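PDB 3P91: proliferating cell nuclear antigen from Entamoeba histolytica, which probably encircles DNA as a ring-shaped sliding clamp of three subunits and raises the processivity of DNA polymerase delta during replication. Local coordinates for residues A[135-140]-A[229-234]; A[147-152]-A[218-223]. One frame throughout, in Å; residues are numbered along the deposited sequence.

Interaction 1 (A[135-140]-A[229-234]); sequences LQSDAI and KLSLSG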
ATOM      1  N   LEU A 135      17.430 -19.744  33.904  1.00 23.56           N
ATOM      2  CA  LEU A 135      16.255 -20.495  33.480  1.00 25.32           C
ATOM      3  C   LEU A 135      16.485 -21.992  33.481  1.00 26.23           C
ATOM      4  O   LEU A 135      17.598 -22.476  33.267  1.00 27.69           O
ATOM      5  CB  LEU A 135      15.852 -20.126  32.046  1.00 26.21           C
ATOM      6  CG  LEU A 135      15.194 -18.799  31.678  1.00 26.86           C
ATOM      7  CD1 LEU A 135      14.212 -18.379  32.749  1.00 29.44           C
ATOM      8  CD2 LEU A 135      16.229 -17.721  31.447  1.00 25.79           C
ATOM      9  N   GLN A 136      15.406 -22.724  33.699  1.00 27.57           N
ATOM     10  CA  GLN A 136      15.340 -24.109  33.270  1.00 29.70           C
ATOM     11  C   GLN A 136      13.932 -24.330  32.784  1.00 26.95           C
ATOM     12  O   GLN A 136      12.999 -24.428  33.574  1.00 33.46           O
ATOM     13  CB  GLN A 136      15.707 -25.074  34.389  1.00 27.92           C
ATOM     14  CG  GLN A 136      14.852 -24.967  35.601  1.00 29.84           C
ATOM     15  CD  GLN A 136      15.135 -26.077  36.571  1.00 30.81           C
ATOM     16  OE1 GLN A 136      16.042 -26.883  36.358  1.00 29.01           O
ATOM     17  NE2 GLN A 136      14.360 -26.134  37.643  1.00 29.59           N
ATOM     18  N   SER A 137      13.778 -24.373  31.467  1.00 30.12           N
ATOM     19  CA  SER A 137      12.452 -24.351  30.857  1.00 28.38           C
ATOM     20  C   SER A 137      11.765 -25.710  30.888  1.00 27.62           C
ATOM     21  O   SER A 137      12.426 -26.747  30.914  1.00 30.97           O
ATOM     22  CB  SER A 137      12.531 -23.806  29.428  1.00 26.93           C
ATOM     23  OG  SER A 137      13.472 -24.524  28.655  1.00 29.32           O
ATOM     24  N   ASP A 138      10.435 -25.685  30.898  1.00 32.44           N
ATOM     25  CA  ASP A 138       9.608 -26.894  30.922  1.00 30.94           C
ATOM     26  C   ASP A 138       9.400 -27.461  29.523  1.00 30.95           C
ATOM     27  O   ASP A 138       9.237 -28.666  29.350  1.00 31.11           O
ATOM     28  CB  ASP A 138       8.249 -26.599  31.556  1.00 30.97           C
ATOM     29  CG  ASP A 138       8.338 -26.340  33.051  1.00 37.73           C
ATOM     30  OD1 ASP A 138       7.548 -25.507  33.555  1.00 38.67           O
ATOM     31  OD2 ASP A 138       9.183 -26.976  33.724  1.00 39.50           O
ATOM     32  N   ALA A 139       9.399 -26.580  28.529  1.00 30.67           N
ATOM     33  CA  ALA A 139       9.244 -26.991  27.141  1.00 28.46           C
ATOM     34  C   ALA A 139       9.898 -25.992  26.205  1.00 28.65           C
ATOM     35  O   ALA A 139       9.918 -24.792  26.476  1.00 28.41           O
ATOM     36  CB  ALA A 139       7.775 -27.153  26.793  1.00 30.55           C
ATOM     37  N   ILE A 140      10.436 -26.499  25.101  1.00 28.55           N
ATOM     38  CA  ILE A 140      11.066 -25.658  24.094  1.00 27.63           C
ATOM     39  C   ILE A 140      10.382 -25.865  22.755  1.00 27.93           C
ATOM     40  O   ILE A 140      10.434 -26.946  22.177  1.00 28.36           O
ATOM     41  CB  ILE A 140      12.566 -25.961  23.950  1.00 27.66           C
ATOM     42  CG1 ILE A 140      13.296 -25.648  25.254  1.00 26.61           C
ATOM     43  CG2 ILE A 140      13.155 -25.155  22.826  1.00 27.10           C
ATOM     44  CD1 ILE A 140      14.707 -26.144  25.277  1.00 28.43           C
ATOM     45  N   LYS A 229      12.244 -19.894  18.195  1.00 20.71           N
ATOM     46  CA  LYS A 229      12.287 -20.813  19.320  1.00 22.35           C
ATOM     47  C   LYS A 229      11.834 -20.166  20.623  1.00 23.36           C
ATOM     48  O   LYS A 229      12.439 -19.209  21.103  1.00 23.06           O
ATOM     49  CB  LYS A 229      13.674 -21.427  19.488  1.00 24.13           C
ATOM     50  CG  LYS A 229      13.650 -22.702  20.310  1.00 26.48           C
ATOM     51  CD  LYS A 229      15.029 -23.259  20.519  1.00 27.30           C
ATOM     52  CE  LYS A 229      15.787 -22.436  21.530  1.00 30.66           C
ATOM     53  NZ  LYS A 229      17.037 -23.122  21.954  1.00 32.08           N
ATOM     54  N   LEU A 230      10.762 -20.709  21.189  1.00 21.94           N
ATOM     55  CA  LEU A 230      10.231 -20.228  22.446  1.00 21.28           C
ATOM     56  C   LEU A 230      10.557 -21.227  23.542  1.00 23.43           C
ATOM     57  O   LEU A 230      10.108 -22.373  23.507  1.00 24.43           O
ATOM     58  CB  LEU A 230       8.721 -20.072  22.357  1.00 20.58           C
ATOM     59  CG  LEU A 230       8.081 -19.240  21.246  1.00 24.94           C
ATOM     60  CD1 LEU A 230       8.417 -19.784  19.869  1.00 27.79           C
ATOM     61  CD2 LEU A 230       6.573 -19.228  21.443  1.00 23.53           C
ATOM     62  N   SER A 231      11.338 -20.788  24.517  1.00 21.37           N
ATOM     63  CA  SER A 231      11.639 -21.606  25.674  1.00 21.32           C
ATOM     64  C   SER A 231      10.702 -21.220  26.800  1.00 23.25           C
ATOM     65  O   SER A 231      10.749 -20.101  27.304  1.00 24.36           O
ATOM     66  CB  SER A 231      13.085 -21.415  26.088  1.00 20.50           C
ATOM     67  OG  SER A 231      13.944 -21.913  25.086  1.00 21.41           O
ATOM     68  N   LEU A 232       9.864 -22.169  27.199  1.00 24.99           N
ATOM     69  CA  LEU A 232       8.702 -21.896  28.037  1.00 24.31           C
ATOM     70  C   LEU A 232       8.818 -22.433  29.473  1.00 25.54           C
ATOM     71  O   LEU A 232       9.124 -23.603  29.684  1.00 24.05           O
ATOM     72  CB  LEU A 232       7.465 -22.485  27.354  1.00 26.91           C
ATOM     73  CG  LEU A 232       6.063 -22.133  27.849  1.00 25.50           C
ATOM     74  CD1 LEU A 232       5.917 -20.632  27.977  1.00 25.40           C
ATOM     75  CD2 LEU A 232       5.030 -22.693  26.886  1.00 22.93           C
ATOM     76  N   SER A 233       8.565 -21.561  30.448  1.00 25.82           N
ATOM     77  CA  SER A 233       8.522 -21.934  31.860  1.00 25.46           C
ATOM     78  C   SER A 233       7.297 -21.298  32.523  1.00 29.65           C
ATOM     79  O   SER A 233       6.877 -20.208  32.139  1.00 27.79           O
ATOM     80  CB  SER A 233       9.777 -21.456  32.582  1.00 27.09           C
ATOM     81  OG  SER A 233      10.946 -21.777  31.859  1.00 29.18           O
ATOM     82  N   GLY A 234       6.743 -21.969  33.529  1.00 30.24           N
ATOM     83  CA  GLY A 234       5.541 -21.495  34.195  1.00 30.10           C
ATOM     84  C   GLY A 234       5.717 -20.263  35.064  1.00 29.76           C
ATOM     85  O   GLY A 234       4.794 -19.457  35.198  1.00 26.81           O
TER

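Interaction 2 (A[147-152]-A[218-223]); sequences EFLKIT and FAKSAP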
ATOM      1  N   GLU A 147       4.747 -17.979  10.619  1.00 26.46           N
ATOM      2  CA  GLU A 147       3.440 -18.422  11.097  1.00 26.15           C
ATOM      3  C   GLU A 147       3.219 -17.914  12.510  1.00 24.79           C
ATOM      4  O   GLU A 147       2.106 -17.559  12.886  1.00 25.48           O
ATOM      5  CB  GLU A 147       3.318 -19.946  11.060  1.00 25.44           C
ATOM      6  N   PHE A 148       4.286 -17.866  13.295  1.00 25.08           N
ATOM      7  CA  PHE A 148       4.171 -17.317  14.636  1.00 25.88           C
ATOM      8  C   PHE A 148       3.857 -15.822  14.611  1.00 25.69           C
ATOM      9  O   PHE A 148       3.132 -15.310  15.465  1.00 24.57           O
ATOM     10  CB  PHE A 148       5.434 -17.568  15.449  1.00 26.27           C
ATOM     11  CG  PHE A 148       5.345 -17.047  16.847  1.00 25.29           C
ATOM     12  CD1 PHE A 148       4.524 -17.666  17.773  1.00 25.94           C
ATOM     13  CD2 PHE A 148       6.051 -15.926  17.230  1.00 23.57           C
ATOM     14  CE1 PHE A 148       4.429 -17.183  19.063  1.00 25.93           C
ATOM     15  CE2 PHE A 148       5.955 -15.438  18.512  1.00 23.81           C
ATOM     16  CZ  PHE A 148       5.148 -16.067  19.432  1.00 23.44           C
ATOM     17  N   LEU A 149       4.406 -15.119  13.632  1.00 24.91           N
ATOM     18  CA  LEU A 149       4.134 -13.700  13.510  1.00 23.96           C
ATOM     19  C   LEU A 149       2.672 -13.474  13.135  1.00 25.74           C
ATOM     20  O   LEU A 149       1.991 -12.615  13.700  1.00 25.32           O
ATOM     21  CB  LEU A 149       5.052 -13.076  12.466  1.00 24.76           C
ATOM     22  CG  LEU A 149       4.774 -11.615  12.135  1.00 21.39           C
ATOM     23  CD1 LEU A 149       4.726 -10.776  13.400  1.00 20.74           C
ATOM     24  CD2 LEU A 149       5.821 -11.109  11.174  1.00 20.05           C
ATOM     25  N   LYS A 150       2.192 -14.251  12.177  1.00 25.85           N
ATOM     26  CA  LYS A 150       0.811 -14.124  11.736  1.00 25.98           C
ATOM     27  C   LYS A 150      -0.104 -14.188  12.940  1.00 26.49           C
ATOM     28  O   LYS A 150      -1.048 -13.406  13.075  1.00 24.76           O
ATOM     29  CB  LYS A 150       0.463 -15.258  10.779  1.00 26.86           C
ATOM     30  CG  LYS A 150      -0.977 -15.262  10.347  1.00 28.83           C
ATOM     31  CD  LYS A 150      -1.309 -16.540   9.603  1.00 35.92           C
ATOM     32  CE  LYS A 150      -2.566 -16.367   8.762  1.00 42.41           C
ATOM     33  NZ  LYS A 150      -3.676 -15.731   9.531  1.00 40.27           N
ATOM     34  N   ILE A 151       0.202 -15.131  13.821  1.00 26.40           N
ATOM     35  CA  ILE A 151      -0.627 -15.385  14.974  1.00 24.37           C
ATOM     36  C   ILE A 151      -0.612 -14.202  15.916  1.00 23.91           C
ATOM     37  O   ILE A 151      -1.660 -13.737  16.341  1.00 26.29           O
ATOM     38  CB  ILE A 151      -0.172 -16.634  15.705  1.00 24.97           C
ATOM     39  CG1 ILE A 151      -0.327 -17.849  14.790  1.00 26.12           C
ATOM     40  CG2 ILE A 151      -0.972 -16.816  16.982  1.00 24.19           C
ATOM     41  CD1 ILE A 151       0.082 -19.154  15.433  1.00 24.03           C
ATOM     42  N   THR A 152       0.573 -13.707  16.243  1.00 25.04           N
ATOM     43  CA  THR A 152       0.662 -12.529  17.094  1.00 24.32           C
ATOM     44  C   THR A 152      -0.180 -11.404  16.494  1.00 25.05           C
ATOM     45  O   THR A 152      -0.837 -10.650  17.211  1.00 25.03           O
ATOM     46  CB  THR A 152       2.135 -12.077  17.342  1.00 23.53           C
ATOM     47  OG1 THR A 152       2.775 -11.760  16.102  1.00 25.45           O
ATOM     48  CG2 THR A 152       2.915 -13.172  18.017  1.00 21.80           C
ATOM     49  N   PHE A 218       7.995  -8.556  19.555  1.00 23.92           N
ATOM     50  CA  PHE A 218       9.126  -9.464  19.468  1.00 21.67           C
ATOM     51  C   PHE A 218       9.021 -10.296  18.210  1.00 21.14           C
ATOM     52  O   PHE A 218      10.015 -10.541  17.532  1.00 21.51           O
ATOM     53  CB  PHE A 218       9.143 -10.419  20.666  1.00 22.86           C
ATOM     54  CG  PHE A 218       9.447  -9.758  21.976  1.00 23.24           C
ATOM     55  CD1 PHE A 218       9.929  -8.461  22.024  1.00 23.15           C
ATOM     56  CD2 PHE A 218       9.262 -10.447  23.167  1.00 23.62           C
ATOM     57  CE1 PHE A 218      10.209  -7.855  23.236  1.00 22.08           C
ATOM     58  CE2 PHE A 218       9.539  -9.847  24.381  1.00 22.47           C
ATOM     59  CZ  PHE A 218      10.012  -8.548  24.415  1.00 24.14           C
ATOM     60  N   ALA A 219       7.807 -10.748  17.925  1.00 20.12           N
ATOM     61  CA  ALA A 219       7.548 -11.676  16.834  1.00 21.51           C
ATOM     62  C   ALA A 219       7.963 -11.109  15.490  1.00 22.77           C
ATOM     63  O   ALA A 219       8.222 -11.854  14.546  1.00 24.42           O
ATOM     64  CB  ALA A 219       6.081 -12.056  16.807  1.00 21.08           C
ATOM     65  N   LYS A 220       8.026  -9.785  15.408  1.00 23.12           N
ATOM     66  CA  LYS A 220       8.373  -9.110  14.165  1.00 22.74           C
ATOM     67  C   LYS A 220       9.831  -9.305  13.783  1.00 22.21           C
ATOM     68  O   LYS A 220      10.280  -8.774  12.773  1.00 25.36           O
ATOM     69  CB  LYS A 220       8.076  -7.619  14.264  1.00 22.73           C
ATOM     70  CG  LYS A 220       6.629  -7.293  14.510  1.00 24.37           C
ATOM     71  CD  LYS A 220       6.459  -5.801  14.736  1.00 29.08           C
ATOM     72  CE  LYS A 220       5.039  -5.463  15.152  1.00 33.15           C
ATOM     73  NZ  LYS A 220       4.904  -4.016  15.471  1.00 39.91           N
ATOM     74  N   SER A 221      10.568 -10.060  14.591  1.00 21.99           N
ATOM     75  CA  SER A 221      11.968 -10.357  14.304  1.00 21.98           C
ATOM     76  C   SER A 221      12.098 -11.552  13.364  1.00 23.58           C
ATOM     77  O   SER A 221      13.203 -11.998  13.056  1.00 25.49           O
ATOM     78  CB  SER A 221      12.732 -10.622  15.601  1.00 20.62           C
ATOM     79  OG  SER A 221      12.730  -9.474  16.425  1.00 21.12           O
ATOM     80  N   ALA A 222      10.955 -12.057  12.910  1.00 23.49           N
ATOM     81  CA  ALA A 222      10.880 -13.230  12.039  1.00 23.11           C
ATOM     82  C   ALA A 222      11.886 -13.240  10.884  1.00 23.31           C
ATOM     83  O   ALA A 222      12.479 -14.272  10.594  1.00 27.62           O
ATOM     84  CB  ALA A 222       9.449 -13.405  11.510  1.00 21.61           C
ATOM     85  N   PRO A 223      12.076 -12.099  10.215  1.00 22.35           N
ATOM     86  CA  PRO A 223      13.023 -12.038   9.095  1.00 25.54           C
ATOM     87  C   PRO A 223      14.420 -12.594   9.403  1.00 24.07           C
ATOM     88  O   PRO A 223      15.124 -13.011   8.486  1.00 22.81           O
ATOM     89  CB  PRO A 223      13.109 -10.538   8.806  1.00 26.45           C
ATOM     90  CG  PRO A 223      11.776 -10.020   9.194  1.00 23.23           C
ATOM     91  CD  PRO A 223      11.382 -10.815  10.412  1.00 24.45           C
TER

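Interaction 1 (A[135-140]-A[229-234])
L232 O takes two backbone N-H groups from the facing segment, D138 N at 2.7 Å and A139 N at 3.2 Å. One carbonyl serving two successive residues is the mark of a classic beta bulge, here where strand 139-144 starts to pair antiparallel with strand 227-232 in the C-terminal half of the clamp. A139 N lies in the carbonyl plane, whereas the shorter bond from D138 comes in tilted from that plane and is the more bent, with an N-H...O angle of 140°. The return bond, L232 N to A139 O, is also 2.7 Å and nearly straight at 166°, so A139 and L232 form the hydrogen-bonded pair. I140 and S231 follow as the non-hydrogen-bonded pair, beside which I140 CA makes a CH...O contact to L230 O.

The side chains of A139 and L232 share the face of the sheet covered by strands 162-167 and 206-211. Small A139 and branched L232 both meet C167 there, and both reach V206. On the other face, I140 sends CG2, anti to its backbone N, against the aliphatic stem of K229, touching CG and CD at 3.5 Å; the two side chains cross obliquely. A lysine suits this partly exposed place because its methylenes pack on isoleucine while its ammonium continues toward E241, a long, weak ion pair. I140 CG1 meets S231 OG at 3.8 Å. Beyond the bulge the backbones stay close, and S233 OG, beside its own backbone N (chi1 -47°), lies 3.1 Å from S137 CA.

Interaction 2 (A[147-152]-A[218-223])
A219 points its CB toward helix 145-158 and is met there by three side chains. T152 comes nearest, with OG1 at 3.4 Å and the methyl CG2 at 3.6 Å; F148 brings the CE2 corner of its ring to 3.8 Å, approaching obliquely, and L149 CD1 lies 3.9 Å away. An alanine suits this place, since its single methyl lets the backbones close to 5.2 Å between the CA atoms of L149 and A219. L149 CG is anti to its backbone N (chi1 174°), and the leucine branches then divide: CD1 lies against A219 and K220 CG, while CD2 approaches the methyl of A222.

The threonine is held by its own helix, its OG1 donating a 2.7 Å hydrogen bond to L149 O, one turn back. Its CG2 sits over one face of the F148 ring, offset toward the rim, so the two residues present a joined surface to A219. I215, one turn earlier on helix 212-218, also touches both F148 and T152. No hydrogen bond crosses between the two segments: apolar contact dominates, and the hydroxyl group nearest A219 has its proton committed within the helix.

In the fold
Both interactions lie in the C-terminal half of the subunit, their centres about 18 Å apart. They are nested in sequence: strand 139-144 begins at interaction 1 and runs directly into helix 145-158, while the 218-223 segment leads on to strand 227-232, which returns to interaction 1. The two meet where L230 CD2 packs 3.8 Å from F148 CE1, so the helix carrying interaction 2 rests on the sheet to which the paired strands of interaction 1 belong. In sliding clamps of this family such helices line the central channel that DNA threads. K150, on the same helix, donates a hydrogen bond from NZ to A86 O of a neighbouring subunit.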